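Long-range contact in fructose-bisphosphate aldolase class I (Thermoproteus tenax, PDB 1W8S), which is a class I aldolase of the DeoC/LacD family, built as a TIM barrel with 1,6-di-O-phosphono-beta-D-fructofuranose bound in a pocket: residues A13-H25 / L221-W235. The protein carries 2 engineered substitutions. Sequence-based numbering, arbitrary orientation.
With FBP (1,6-di-O-phosphono-beta-D-fructofuranose), chain O.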
ATOM      1  N   ALA E  13     -31.826 -12.195 -17.890  1.00 14.07           N
ATOM      2  CA  ALA E  13     -32.801 -11.521 -18.754  1.00 14.56           C
ATOM      3  C   ALA E  13     -33.379 -12.445 -19.806  1.00 14.60           C
ATOM      4  O   ALA E  13     -33.431 -12.123 -20.991  1.00 14.32           O
ATOM      5  CB  ALA E  13     -32.181 -10.288 -19.402  1.00 14.95           C
ATOM      6  N   ARG E  14     -33.817 -13.606 -19.364  1.00 15.38           N
ATOM      7  CA  ARG E  14     -34.422 -14.588 -20.265  1.00 16.44           C
ATOM      8  C   ARG E  14     -35.651 -14.065 -20.991  1.00 15.76           C
ATOM      9  O   ARG E  14     -35.932 -14.492 -22.110  1.00 15.51           O
ATOM     10  CB  ARG E  14     -34.780 -15.853 -19.501  1.00 17.49           C
ATOM     11  CG  ARG E  14     -35.835 -15.682 -18.434  1.00 20.51           C
ATOM     12  CD  ARG E  14     -36.064 -16.936 -17.576  1.00 26.11           C
ATOM     13  NE  ARG E  14     -37.402 -17.434 -17.811  1.00 30.60           N
ATOM     14  CZ  ARG E  14     -38.483 -17.196 -17.065  1.00 34.59           C
ATOM     15  NH1 ARG E  14     -38.410 -16.507 -15.926  1.00 35.51           N
ATOM     16  NH2 ARG E  14     -39.657 -17.705 -17.461  1.00 34.66           N
ATOM     17  N   ARG E  15     -36.395 -13.159 -20.359  1.00 15.15           N
ATOM     18  CA  ARG E  15     -37.600 -12.611 -20.976  1.00 15.52           C
ATOM     19  C   ARG E  15     -37.316 -11.350 -21.786  1.00 15.24           C
ATOM     20  O   ARG E  15     -38.235 -10.753 -22.349  1.00 15.45           O
ATOM     21  CB  ARG E  15     -38.702 -12.369 -19.930  1.00 15.65           C
ATOM     22  CG  ARG E  15     -39.351 -13.648 -19.437  1.00 16.58           C
ATOM     23  CD  ARG E  15     -39.918 -13.560 -18.036  1.00 19.06           C
ATOM     24  NE  ARG E  15     -38.887 -13.291 -17.038  1.00 19.74           N
ATOM     25  CZ  ARG E  15     -39.105 -13.266 -15.728  1.00 19.90           C
ATOM     26  NH1 ARG E  15     -38.104 -13.035 -14.899  1.00 19.73           N
ATOM     27  NH2 ARG E  15     -40.321 -13.496 -15.246  1.00 20.55           N
ATOM     28  N   GLY E  16     -36.045 -10.956 -21.861  1.00 13.96           N
ATOM     29  CA  GLY E  16     -35.613  -9.857 -22.704  1.00 14.01           C
ATOM     30  C   GLY E  16     -35.328  -8.569 -21.949  1.00 14.20           C
ATOM     31  O   GLY E  16     -34.728  -7.658 -22.521  1.00 14.35           O
ATOM     32  N   LYS E  17     -35.826  -8.505 -20.700  1.00 13.69           N
ATOM     33  CA  LYS E  17     -35.642  -7.404 -19.767  1.00 13.60           C
ATOM     34  C   LYS E  17     -35.381  -8.064 -18.414  1.00 13.18           C
ATOM     35  O   LYS E  17     -35.681  -9.253 -18.243  1.00 13.24           O
ATOM     36  CB  LYS E  17     -36.905  -6.524 -19.671  1.00 14.25           C
ATOM     37  CG  LYS E  17     -37.300  -5.737 -20.930  1.00 14.65           C
ATOM     38  CD  LYS E  17     -36.161  -4.886 -21.475  1.00 16.40           C
ATOM     39  CE  LYS E  17     -36.459  -4.321 -22.870  1.00 21.09           C
ATOM     40  NZ  LYS E  17     -35.420  -3.288 -23.165  1.00 23.82           N
ATOM     41  N   SER E  18     -34.878  -7.300 -17.451  1.00 12.14           N
ATOM     42  CA  SER E  18     -34.432  -7.870 -16.193  1.00 12.95           C
ATOM     43  C   SER E  18     -34.905  -7.052 -14.985  1.00 12.92           C
ATOM     44  O   SER E  18     -34.946  -5.826 -15.031  1.00 12.84           O
ATOM     45  CB  SER E  18     -32.896  -7.979 -16.217  1.00 13.35           C
ATOM     46  OG  SER E  18     -32.351  -8.492 -14.992  1.00 14.45           O
ATOM     47  N   ILE E  19     -35.317  -7.748 -13.930  1.00 12.39           N
ATOM     48  CA  ILE E  19     -35.511  -7.137 -12.629  1.00 12.50           C
ATOM     49  C   ILE E  19     -34.659  -7.917 -11.650  1.00 12.19           C
ATOM     50  O   ILE E  19     -34.810  -9.120 -11.524  1.00 11.23           O
ATOM     51  CB  ILE E  19     -36.972  -7.175 -12.153  1.00 12.88           C
ATOM     52  CG1 ILE E  19     -37.903  -6.503 -13.160  1.00 12.91           C
ATOM     53  CG2 ILE E  19     -37.069  -6.496 -10.792  1.00 13.73           C
ATOM     54  CD1 ILE E  19     -39.354  -6.528 -12.770  1.00 15.88           C
ATOM     55  N   ILE E  20     -33.787  -7.203 -10.956  1.00 12.38           N
ATOM     56  CA  ILE E  20     -32.898  -7.788  -9.962  1.00 13.29           C
ATOM     57  C   ILE E  20     -33.275  -7.193  -8.635  1.00 12.58           C
ATOM     58  O   ILE E  20     -33.404  -5.993  -8.538  1.00 12.48           O
ATOM     59  CB  ILE E  20     -31.437  -7.427 -10.277  1.00 13.11           C
ATOM     60  CG1 ILE E  20     -31.015  -7.963 -11.641  1.00 14.36           C
ATOM     61  CG2 ILE E  20     -30.531  -7.988  -9.213  1.00 15.63           C
ATOM     62  CD1 ILE E  20     -31.154  -9.401 -11.754  1.00 15.20           C
ATOM     63  N   LEU E  21     -33.483  -8.034  -7.636  1.00 12.87           N
ATOM     64  CA  LEU E  21     -33.821  -7.564  -6.300  1.00 12.61           C
ATOM     65  C   LEU E  21     -32.536  -7.340  -5.487  1.00 12.22           C
ATOM     66  O   LEU E  21     -31.828  -8.280  -5.121  1.00 12.28           O
ATOM     67  CB  LEU E  21     -34.748  -8.542  -5.589  1.00 12.65           C
ATOM     68  CG  LEU E  21     -35.418  -8.020  -4.319  1.00 13.24           C
ATOM     69  CD1 LEU E  21     -36.261  -6.779  -4.605  1.00 16.08           C
ATOM     70  CD2 LEU E  21     -36.267  -9.099  -3.686  1.00 15.09           C
ATOM     71  N   ALA E  22     -32.248  -6.073  -5.221  1.00 12.42           N
ATOM     72  CA  ALA E  22     -30.999  -5.657  -4.608  1.00 13.01           C
ATOM     73  C   ALA E  22     -31.150  -5.719  -3.097  1.00 12.99           C
ATOM     74  O   ALA E  22     -32.111  -5.212  -2.554  1.00 13.34           O
ATOM     75  CB  ALA E  22     -30.677  -4.243  -5.040  1.00 12.65           C
ATOM     76  N   TYR E  23     -30.185  -6.315  -2.422  1.00 12.76           N
ATOM     77  CA  TYR E  23     -30.244  -6.495  -1.000  1.00 11.91           C
ATOM     78  C   TYR E  23     -28.863  -6.435  -0.344  1.00 13.19           C
ATOM     79  O   TYR E  23     -28.584  -7.199   0.580  1.00 12.64           O
ATOM     80  CB  TYR E  23     -30.908  -7.805  -0.685  1.00 11.86           C
ATOM     81  CG  TYR E  23     -31.307  -7.995   0.739  1.00  9.75           C
ATOM     82  CD1 TYR E  23     -32.210  -7.126   1.335  1.00 11.76           C
ATOM     83  CD2 TYR E  23     -30.846  -9.078   1.481  1.00 10.84           C
ATOM     84  CE1 TYR E  23     -32.649  -7.319   2.648  1.00 10.11           C
ATOM     85  CE2 TYR E  23     -31.285  -9.297   2.800  1.00 11.02           C
ATOM     86  CZ  TYR E  23     -32.175  -8.400   3.375  1.00 10.82           C
ATOM     87  OH  TYR E  23     -32.622  -8.578   4.648  1.00 11.18           O
ATOM     88  N   ASP E  24     -28.017  -5.521  -0.821  1.00 12.91           N
ATOM     89  CA  ASP E  24     -26.757  -5.204  -0.129  1.00 14.62           C
ATOM     90  C   ASP E  24     -26.908  -4.101   0.900  1.00 14.02           C
ATOM     91  O   ASP E  24     -25.923  -3.679   1.502  1.00 14.17           O
ATOM     92  CB  ASP E  24     -25.603  -4.857  -1.104  1.00 14.83           C
ATOM     93  CG  ASP E  24     -25.957  -3.736  -2.083  1.00 18.77           C
ATOM     94  OD1 ASP E  24     -27.165  -3.581  -2.414  1.00 22.00           O
ATOM     95  OD2 ASP E  24     -25.100  -2.987  -2.603  1.00 19.10           O
ATOM     96  N   HIS E  25     -28.137  -3.668   1.147  1.00 13.67           N
ATOM     97  CA  HIS E  25     -28.372  -2.460   1.920  1.00 13.45           C
ATOM     98  C   HIS E  25     -27.925  -2.599   3.369  1.00 12.93           C
ATOM     99  O   HIS E  25     -27.567  -1.619   4.006  1.00 12.52           O
ATOM    100  CB  HIS E  25     -29.846  -2.084   1.840  1.00 13.74           C
ATOM    101  CG  HIS E  25     -30.329  -1.838   0.441  1.00 13.65           C
ATOM    102  ND1 HIS E  25     -30.261  -2.792  -0.554  1.00 16.32           N
ATOM    103  CD2 HIS E  25     -30.915  -0.749  -0.119  1.00 13.82           C
ATOM    104  CE1 HIS E  25     -30.758  -2.290  -1.671  1.00 17.22           C
ATOM    105  NE2 HIS E  25     -31.173  -1.056  -1.429  1.00 13.28           N
ATOM    106  N   LEU E 221     -37.212   2.092 -19.404  1.00 15.54           N
ATOM    107  CA  LEU E 221     -37.457   1.161 -20.505  1.00 15.78           C
ATOM    108  C   LEU E 221     -37.550   1.869 -21.865  1.00 15.82           C
ATOM    109  O   LEU E 221     -37.074   1.342 -22.846  1.00 15.36           O
ATOM    110  CB  LEU E 221     -38.712   0.340 -20.237  1.00 16.32           C
ATOM    111  CG  LEU E 221     -38.644  -0.581 -19.017  1.00 16.84           C
ATOM    112  CD1 LEU E 221     -40.044  -1.030 -18.619  1.00 17.92           C
ATOM    113  CD2 LEU E 221     -37.710  -1.776 -19.302  1.00 17.55           C
ATOM    114  N   GLU E 222     -38.154   3.050 -21.914  1.00 16.38           N
ATOM    115  CA  GLU E 222     -38.240   3.856 -23.147  1.00 16.97           C
ATOM    116  C   GLU E 222     -36.876   4.274 -23.644  1.00 17.03           C
ATOM    117  O   GLU E 222     -36.657   4.412 -24.846  1.00 16.60           O
ATOM    118  CB  GLU E 222     -39.037   5.131 -22.901  1.00 17.47           C
ATOM    119  CG  GLU E 222     -40.530   4.903 -22.796  1.00 21.00           C
ATOM    120  CD  GLU E 222     -41.325   6.176 -22.963  1.00 23.28           C
ATOM    121  OE1 GLU E 222     -40.787   7.271 -22.679  1.00 24.11           O
ATOM    122  OE2 GLU E 222     -42.490   6.076 -23.391  1.00 26.95           O
ATOM    123  N   ALA E 223     -35.970   4.480 -22.689  1.00 16.06           N
ATOM    124  CA  ALA E 223     -34.606   4.896 -22.959  1.00 16.32           C
ATOM    125  C   ALA E 223     -33.803   3.710 -23.462  1.00 15.87           C
ATOM    126  O   ALA E 223     -32.714   3.881 -23.951  1.00 16.59           O
ATOM    127  CB  ALA E 223     -33.967   5.438 -21.720  1.00 16.47           C
ATOM    128  N   GLY E 224     -34.351   2.510 -23.343  1.00 15.39           N
ATOM    129  CA  GLY E 224     -33.728   1.336 -23.943  1.00 16.29           C
ATOM    130  C   GLY E 224     -32.877   0.568 -22.951  1.00 15.43           C
ATOM    131  O   GLY E 224     -32.085  -0.302 -23.320  1.00 17.33           O
ATOM    132  N   ALA E 225     -33.019   0.863 -21.674  1.00 14.77           N
ATOM    133  CA  ALA E 225     -32.309   0.060 -20.671  1.00 14.43           C
ATOM    134  C   ALA E 225     -32.817  -1.390 -20.601  1.00 14.18           C
ATOM    135  O   ALA E 225     -33.967  -1.705 -20.982  1.00 14.42           O
ATOM    136  CB  ALA E 225     -32.409   0.699 -19.347  1.00 14.00           C
ATOM    137  N   LEU E 226     -31.967  -2.254 -20.050  1.00 13.38           N
ATOM    138  CA  LEU E 226     -32.311  -3.649 -19.868  1.00 13.44           C
ATOM    139  C   LEU E 226     -33.364  -3.850 -18.788  1.00 12.62           C
ATOM    140  O   LEU E 226     -34.115  -4.809 -18.830  1.00 11.03           O
ATOM    141  CB  LEU E 226     -31.069  -4.476 -19.518  1.00 12.87           C
ATOM    142  CG  LEU E 226     -31.307  -5.968 -19.335  1.00 13.74           C
ATOM    143  CD1 LEU E 226     -31.726  -6.644 -20.637  1.00 15.56           C
ATOM    144  CD2 LEU E 226     -30.095  -6.617 -18.771  1.00 13.60           C
ATOM    145  N   GLY E 227     -33.398  -2.961 -17.811  1.00 12.64           N
ATOM    146  CA  GLY E 227     -34.300  -3.126 -16.685  1.00 13.06           C
ATOM    147  C   GLY E 227     -33.819  -2.433 -15.419  1.00 13.76           C
ATOM    148  O   GLY E 227     -33.192  -1.378 -15.483  1.00 12.54           O
ATOM    149  N   ILE E 228     -34.124  -3.030 -14.267  1.00 13.17           N
ATOM    150  CA  ILE E 228     -33.916  -2.344 -13.015  1.00 13.67           C
ATOM    151  C   ILE E 228     -33.264  -3.261 -11.986  1.00 13.60           C
ATOM    152  O   ILE E 228     -33.452  -4.470 -12.033  1.00 13.21           O
ATOM    153  CB  ILE E 228     -35.250  -1.768 -12.493  1.00 14.45           C
ATOM    154  CG1 ILE E 228     -36.204  -2.873 -12.020  1.00 14.59           C
ATOM    155  CG2 ILE E 228     -35.944  -0.961 -13.597  1.00 14.95           C
ATOM    156  CD1 ILE E 228     -37.532  -2.357 -11.494  1.00 15.53           C
ATOM    157  N   ALA E 229     -32.480  -2.652 -11.096  1.00 12.66           N
ATOM    158  CA  ALA E 229     -31.951  -3.317  -9.929  1.00 12.71           C
ATOM    159  C   ALA E 229     -32.542  -2.526  -8.774  1.00 12.48           C
ATOM    160  O   ALA E 229     -32.164  -1.389  -8.559  1.00 11.94           O
ATOM    161  CB  ALA E 229     -30.425  -3.282  -9.920  1.00 14.43           C
ATOM    162  N   VAL E 230     -33.533  -3.109  -8.101  1.00 11.46           N
ATOM    163  CA  VAL E 230     -34.400  -2.375  -7.187  1.00 12.25           C
ATOM    164  C   VAL E 230     -34.382  -3.059  -5.816  1.00 12.29           C
ATOM    165  O   VAL E 230     -34.459  -4.278  -5.718  1.00 12.07           O
ATOM    166  CB  VAL E 230     -35.867  -2.320  -7.749  1.00 12.75           C
ATOM    167  CG1 VAL E 230     -36.445  -3.715  -7.996  1.00 13.88           C
ATOM    168  CG2 VAL E 230     -36.807  -1.496  -6.867  1.00 13.04           C
ATOM    169  N   GLY E 231     -34.285  -2.252  -4.762  1.00 12.98           N
ATOM    170  CA  GLY E 231     -34.328  -2.727  -3.402  1.00 12.52           C
ATOM    171  C   GLY E 231     -35.442  -2.031  -2.652  1.00 12.26           C
ATOM    172  O   GLY E 231     -36.528  -2.585  -2.513  1.00 11.10           O
ATOM    173  N   ARG E 232     -35.200  -0.801  -2.211  1.00 11.83           N
ATOM    174  CA  ARG E 232     -36.131  -0.110  -1.315  1.00 11.55           C
ATOM    175  C   ARG E 232     -37.526   0.045  -1.888  1.00 11.19           C
ATOM    176  O   ARG E 232     -38.515  -0.142  -1.182  1.00 10.75           O
ATOM    177  CB  ARG E 232     -35.578   1.263  -0.921  1.00 11.81           C
ATOM    178  CG  ARG E 232     -34.305   1.166  -0.054  1.00 12.41           C
ATOM    179  CD  ARG E 232     -33.591   2.494   0.098  1.00 12.25           C
ATOM    180  NE  ARG E 232     -32.722   2.669  -1.058  1.00 13.83           N
ATOM    181  CZ  ARG E 232     -31.925   3.681  -1.235  1.00 14.87           C
ATOM    182  NH1 ARG E 232     -31.846   4.636  -0.328  1.00 16.42           N
ATOM    183  NH2 ARG E 232     -31.191   3.735  -2.333  1.00 16.08           N
ATOM    184  N   ASN E 233     -37.628   0.385  -3.174  1.00 11.52           N
ATOM    185  CA  ASN E 233     -38.955   0.604  -3.777  1.00 12.02           C
ATOM    186  C   ASN E 233     -39.789  -0.674  -3.911  1.00 12.34           C
ATOM    187  O   ASN E 233     -40.972  -0.602  -4.230  1.00 12.92           O
ATOM    188  CB  ASN E 233     -38.841   1.310  -5.124  1.00 12.02           C
ATOM    189  CG  ASN E 233     -38.797   2.795  -4.979  1.00 12.29           C
ATOM    190  OD1 ASN E 233     -39.810   3.421  -4.625  1.00 12.61           O
ATOM    191  ND2 ASN E 233     -37.618   3.375  -5.160  1.00 11.71           N
ATOM    192  N   VAL E 234     -39.182  -1.831  -3.667  1.00 12.42           N
ATOM    193  CA  VAL E 234     -39.924  -3.059  -3.444  1.00 13.36           C
ATOM    194  C   VAL E 234     -40.012  -3.386  -1.939  1.00 13.81           C
ATOM    195  O   VAL E 234     -41.089  -3.359  -1.379  1.00 13.89           O
ATOM    196  CB  VAL E 234     -39.356  -4.243  -4.276  1.00 13.63           C
ATOM    197  CG1 VAL E 234     -40.040  -5.561  -3.919  1.00 12.54           C
ATOM    198  CG2 VAL E 234     -39.561  -3.961  -5.766  1.00 15.09           C
ATOM    199  N   TRP E 235     -38.898  -3.692  -1.277  1.00 14.25           N
ATOM    200  CA  TRP E 235     -39.009  -4.269   0.079  1.00 14.05           C
ATOM    201  C   TRP E 235     -39.192  -3.300   1.233  1.00 14.91           C
ATOM    202  O   TRP E 235     -39.466  -3.745   2.350  1.00 14.33           O
ATOM    203  CB  TRP E 235     -37.913  -5.295   0.379  1.00 14.41           C
ATOM    204  CG  TRP E 235     -36.547  -4.865   0.105  1.00 13.60           C
ATOM    205  CD1 TRP E 235     -35.728  -5.314  -0.883  1.00 14.35           C
ATOM    206  CD2 TRP E 235     -35.791  -3.916   0.850  1.00 13.60           C
ATOM    207  NE1 TRP E 235     -34.503  -4.689  -0.808  1.00 12.42           N
ATOM    208  CE2 TRP E 235     -34.516  -3.830   0.254  1.00 12.22           C
ATOM    209  CE3 TRP E 235     -36.061  -3.108   1.958  1.00 14.29           C
ATOM    210  CZ2 TRP E 235     -33.542  -2.966   0.709  1.00 11.82           C
ATOM    211  CZ3 TRP E 235     -35.059  -2.278   2.427  1.00 12.69           C
ATOM    212  CH2 TRP E 235     -33.842  -2.200   1.798  1.00 13.18           C
TER
HETATM  213  P1  FBP O 270     -32.197   0.623  -4.273  1.00 16.68           P
HETATM  214  O1P FBP O 270     -32.729   0.474  -2.901  1.00 16.25           O
HETATM  215  O2P FBP O 270     -33.220   0.351  -5.416  1.00 14.16           O
HETATM  216  O3P FBP O 270     -31.588   2.002  -4.548  1.00 15.13           O
HETATM  217  O1  FBP O 270     -31.049  -0.473  -4.425  1.00 15.99           O
HETATM  218  C1  FBP O 270     -30.241  -0.526  -5.581  1.00 20.84           C
HETATM  219  C2  FBP O 270     -28.812  -0.102  -5.214  1.00 24.86           C
HETATM  220  O2  FBP O 270     -27.986  -0.074  -6.399  1.00 26.06           O
HETATM  221  C3  FBP O 270     -28.147  -0.996  -4.158  1.00 24.70           C
HETATM  222  O3  FBP O 270     -27.637  -2.225  -4.649  1.00 25.41           O
HETATM  223  C4  FBP O 270     -27.060  -0.056  -3.635  1.00 26.46           C
HETATM  224  O4  FBP O 270     -26.579  -0.354  -2.336  1.00 28.33           O
HETATM  225  C5  FBP O 270     -27.798   1.275  -3.621  1.00 28.64           C
HETATM  226  O5  FBP O 270     -28.781   1.218  -4.669  1.00 27.88           O
HETATM  227  C6  FBP O 270     -26.824   2.429  -3.828  1.00 30.90           C
HETATM  228  O6  FBP O 270     -27.556   3.638  -3.909  1.00 34.26           O
HETATM  229  P2  FBP O 270     -27.236   4.877  -2.917  1.00 35.66           P
HETATM  230  O4P FBP O 270     -28.563   5.526  -2.603  1.00 34.36           O
HETATM  231  O5P FBP O 270     -26.472   4.372  -1.693  1.00 31.87           O
HETATM  232  O6P FBP O 270     -26.454   5.974  -3.663  1.00 29.44           O
HETATM  233  O   HOH W   1     -35.749  -0.931 -22.786  1.00 39.93           O
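S18 to A22 and G227 to V230 run side by side as neighbouring parallel strands in almost the same direction, closing the TIM barrel between its first and last strands. Five backbone hydrogen bonds alternate along the seam, from S18 N to L226 O at 2.9 Å through to A22 N to V230 O. I19, I228 and V230, beta-branched and compact, pack together on the face toward helices 210-222 and 240-253. G227 suits its place because a CB there would collide with S18 O.

From W235 CB, a chi1 of 51° puts CG between the backbone N and the carbonyl carbon, turning the indole toward strand 18-22. W235 CD1 meets L21 CD1, and W235 NE1 gives an almost straight bond of 3.0 Å to A22 O, which lies in the indole plane. Y23 turns its edge to one indole face, Y23 CD1 lying 4.0 Å from W235 NE1. Tryptophan thus supplies an N-H and, at the far rim, an edge: W235 CZ2 sits over the centre of the H25 ring, the planes at 84°. So backed, H25 meets the P1 phosphate of FBP edge-on. G231 N and R232 N bind it too, and R232 NE and H25 NE2 both donate to FBP O1P, the latter at 2.6 Å.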